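Local coordinates for twin-arginine translocation pathway signal protein (Burkholderia phytofirmans, PDB 2RJO) that probably serves as a periplasmic sugar-binding protein, holding beta-D-galactopyranose in the pocket of a periplasmic binding protein fold, at residues G4-L8 / A31-P37. Numbering follows the deposited sequence.
Sequences GQTTL and AKSVGLP
This contact closes a right-handed beta-alpha-beta crossover at the edge of a periplasmic binding protein fold: residues 4-8 lead into strand 7-12, and residues 31-37 end helix 18-34 and turn back toward strand 38-42, which runs parallel to the first. Gln5 to Leu8 are extended (phi -72 to -108°, psi 131 to 154°). Helical geometry stops at Gly35, whose positive phi (63°), favourable for glycine, combines with two bonds back into the last turn to make a Schellman motif: Leu36 N to Ala31 O (3.1 Å) and Gly35 N to Lys32 O (3.1 Å). Leu36 and Pro37 then extend alongside residues 4-8, with Thr7 CA 5.4 Å from Pro37 CA. One parallel-sheet hydrogen bond joins the segments, Leu8 N to Pro37 O (2.9 Å, 165°), and starts the pairing that Leu8 continues with Val39. The CA-to-CB bond of Leu8 (chi1 m, chi2 t) points toward residues 31-37; its CD1 lies 3.6 Å from Ala31 CB, 3.9 Å from Val34 CG2 and 3.9 Å from Leu36 CB. Leu36 (m, t) reaches back along residues 4-8, CD2 3.7 Å from Thr6 O. The Pro37 ring packs on residues 5-7, its CD 3.5 Å from Thr6 O and 3.4 Å from Gln5 OE1. The CA-to-CB bond of Thr7 points away from residues 31-37, and the side chain touches Leu65 and Thr61. On the side of Leu8, Leu261 and Leu265 of helix 253-268 cover Leu8, Val34 and Leu36, while strand 65-69 flanks strand 7-12 across from strand 38-42, with Thr6 OG1 hydrogen-bonded to Asn64 just before it.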
loop_
_atom_site.group_PDB
_atom_site.type_symbol
_atom_site.label_atom_id
_atom_site.label_comp_id
_atom_site.label_asym_id
_atom_site.label_seq_id
_atom_site.Cartn_x
_atom_site.Cartn_y
_atom_site.Cartn_z
ATOM N N GLY A 4 17.040 5.942 27.596
ATOM C CA GLY A 4 17.955 6.200 26.496
ATOM C C GLY A 4 17.265 6.878 25.318
ATOM O O GLY A 4 16.296 7.628 25.495
ATOM N N GLN A 5 17.761 6.611 24.115
ATOM C CA GLN A 5 17.191 7.211 22.915
ATOM C C GLN A 5 15.878 6.555 22.547
ATOM O O GLN A 5 15.635 5.395 22.869
ATOM C CB GLN A 5 18.116 7.046 21.716
ATOM C CG GLN A 5 19.588 7.189 21.983
ATOM C CD GLN A 5 20.389 6.606 20.843
ATOM O OE1 GLN A 5 20.402 7.151 19.742
ATOM N NE2 GLN A 5 21.045 5.471 21.093
ATOM N N THR A 6 15.035 7.311 21.858
ATOM C CA THR A 6 13.761 6.793 21.408
ATOM C C THR A 6 14.073 5.823 20.277
ATOM O O THR A 6 14.973 6.071 19.481
ATOM C CB THR A 6 12.857 7.918 20.865
ATOM O OG1 THR A 6 12.402 8.732 21.952
ATOM C CG2 THR A 6 11.661 7.331 20.144
ATOM N N THR A 7 13.354 4.709 20.218
ATOM C CA THR A 7 13.581 3.744 19.152
ATOM C C THR A 7 12.530 3.937 18.069
ATOM O O THR A 7 11.368 4.201 18.359
ATOM C CB THR A 7 13.515 2.281 19.682
ATOM O OG1 THR A 7 14.579 2.062 20.616
ATOM C CG2 THR A 7 13.673 1.290 18.545
ATOM N N LEU A 8 12.947 3.847 16.816
ATOM C CA LEU A 8 12.005 3.972 15.722
ATOM C C LEU A 8 11.851 2.568 15.141
ATOM O O LEU A 8 12.850 1.891 14.884
ATOM C CB LEU A 8 12.535 4.947 14.661
ATOM C CG LEU A 8 12.744 6.400 15.101
ATOM C CD1 LEU A 8 13.279 7.219 13.948
ATOM C CD2 LEU A 8 11.435 6.982 15.600
ATOM N N ALA A 31 14.973 7.615 10.102
ATOM C CA ALA A 31 15.663 7.380 11.360
ATOM C C ALA A 31 17.053 7.993 11.225
ATOM O O ALA A 31 17.552 8.648 12.136
ATOM C CB ALA A 31 15.766 5.881 11.642
ATOM N N LYS A 32 17.654 7.774 10.062
ATOM C CA LYS A 32 18.978 8.279 9.735
ATOM C C LYS A 32 19.078 9.776 9.953
ATOM O O LYS A 32 20.007 10.261 10.603
ATOM C CB LYS A 32 19.288 7.984 8.269
ATOM C CG LYS A 32 20.469 7.081 8.042
ATOM C CD LYS A 32 20.237 5.696 8.599
ATOM C CE LYS A 32 21.441 4.798 8.292
ATOM N NZ LYS A 32 21.676 4.682 6.827
ATOM N N SER A 33 18.110 10.495 9.397
ATOM C CA SER A 33 18.075 11.940 9.475
ATOM C C SER A 33 17.997 12.473 10.898
ATOM O O SER A 33 18.631 13.481 11.212
ATOM C CB SER A 33 16.906 12.481 8.638
ATOM O OG SER A 33 15.658 12.173 9.229
ATOM N N VAL A 34 17.245 11.798 11.763
ATOM C CA VAL A 34 17.123 12.250 13.143
ATOM C C VAL A 34 18.124 11.581 14.084
ATOM O O VAL A 34 18.135 11.851 15.279
ATOM C CB VAL A 34 15.693 12.029 13.689
ATOM C CG1 VAL A 34 14.713 12.903 12.925
ATOM C CG2 VAL A 34 15.310 10.559 13.577
ATOM N N GLY A 35 18.956 10.702 13.539
ATOM C CA GLY A 35 19.951 10.019 14.344
ATOM C C GLY A 35 19.405 9.124 15.442
ATOM O O GLY A 35 19.974 9.075 16.534
ATOM N N LEU A 36 18.306 8.426 15.173
ATOM C CA LEU A 36 17.724 7.520 16.164
ATOM C C LEU A 36 17.821 6.070 15.692
ATOM O O LEU A 36 17.763 5.787 14.497
ATOM C CB LEU A 36 16.255 7.876 16.441
ATOM C CG LEU A 36 15.961 9.255 17.033
ATOM C CD1 LEU A 36 14.476 9.518 16.990
ATOM C CD2 LEU A 36 16.466 9.337 18.452
ATOM N N PRO A 37 17.993 5.131 16.629
ATOM C CA PRO A 37 18.092 3.722 16.247
ATOM C C PRO A 37 16.829 3.272 15.519
ATOM O O PRO A 37 15.716 3.683 15.862
ATOM C CB PRO A 37 18.305 3.010 17.586
ATOM C CG PRO A 37 17.624 3.917 18.569
ATOM C CD PRO A 37 18.047 5.286 18.093
#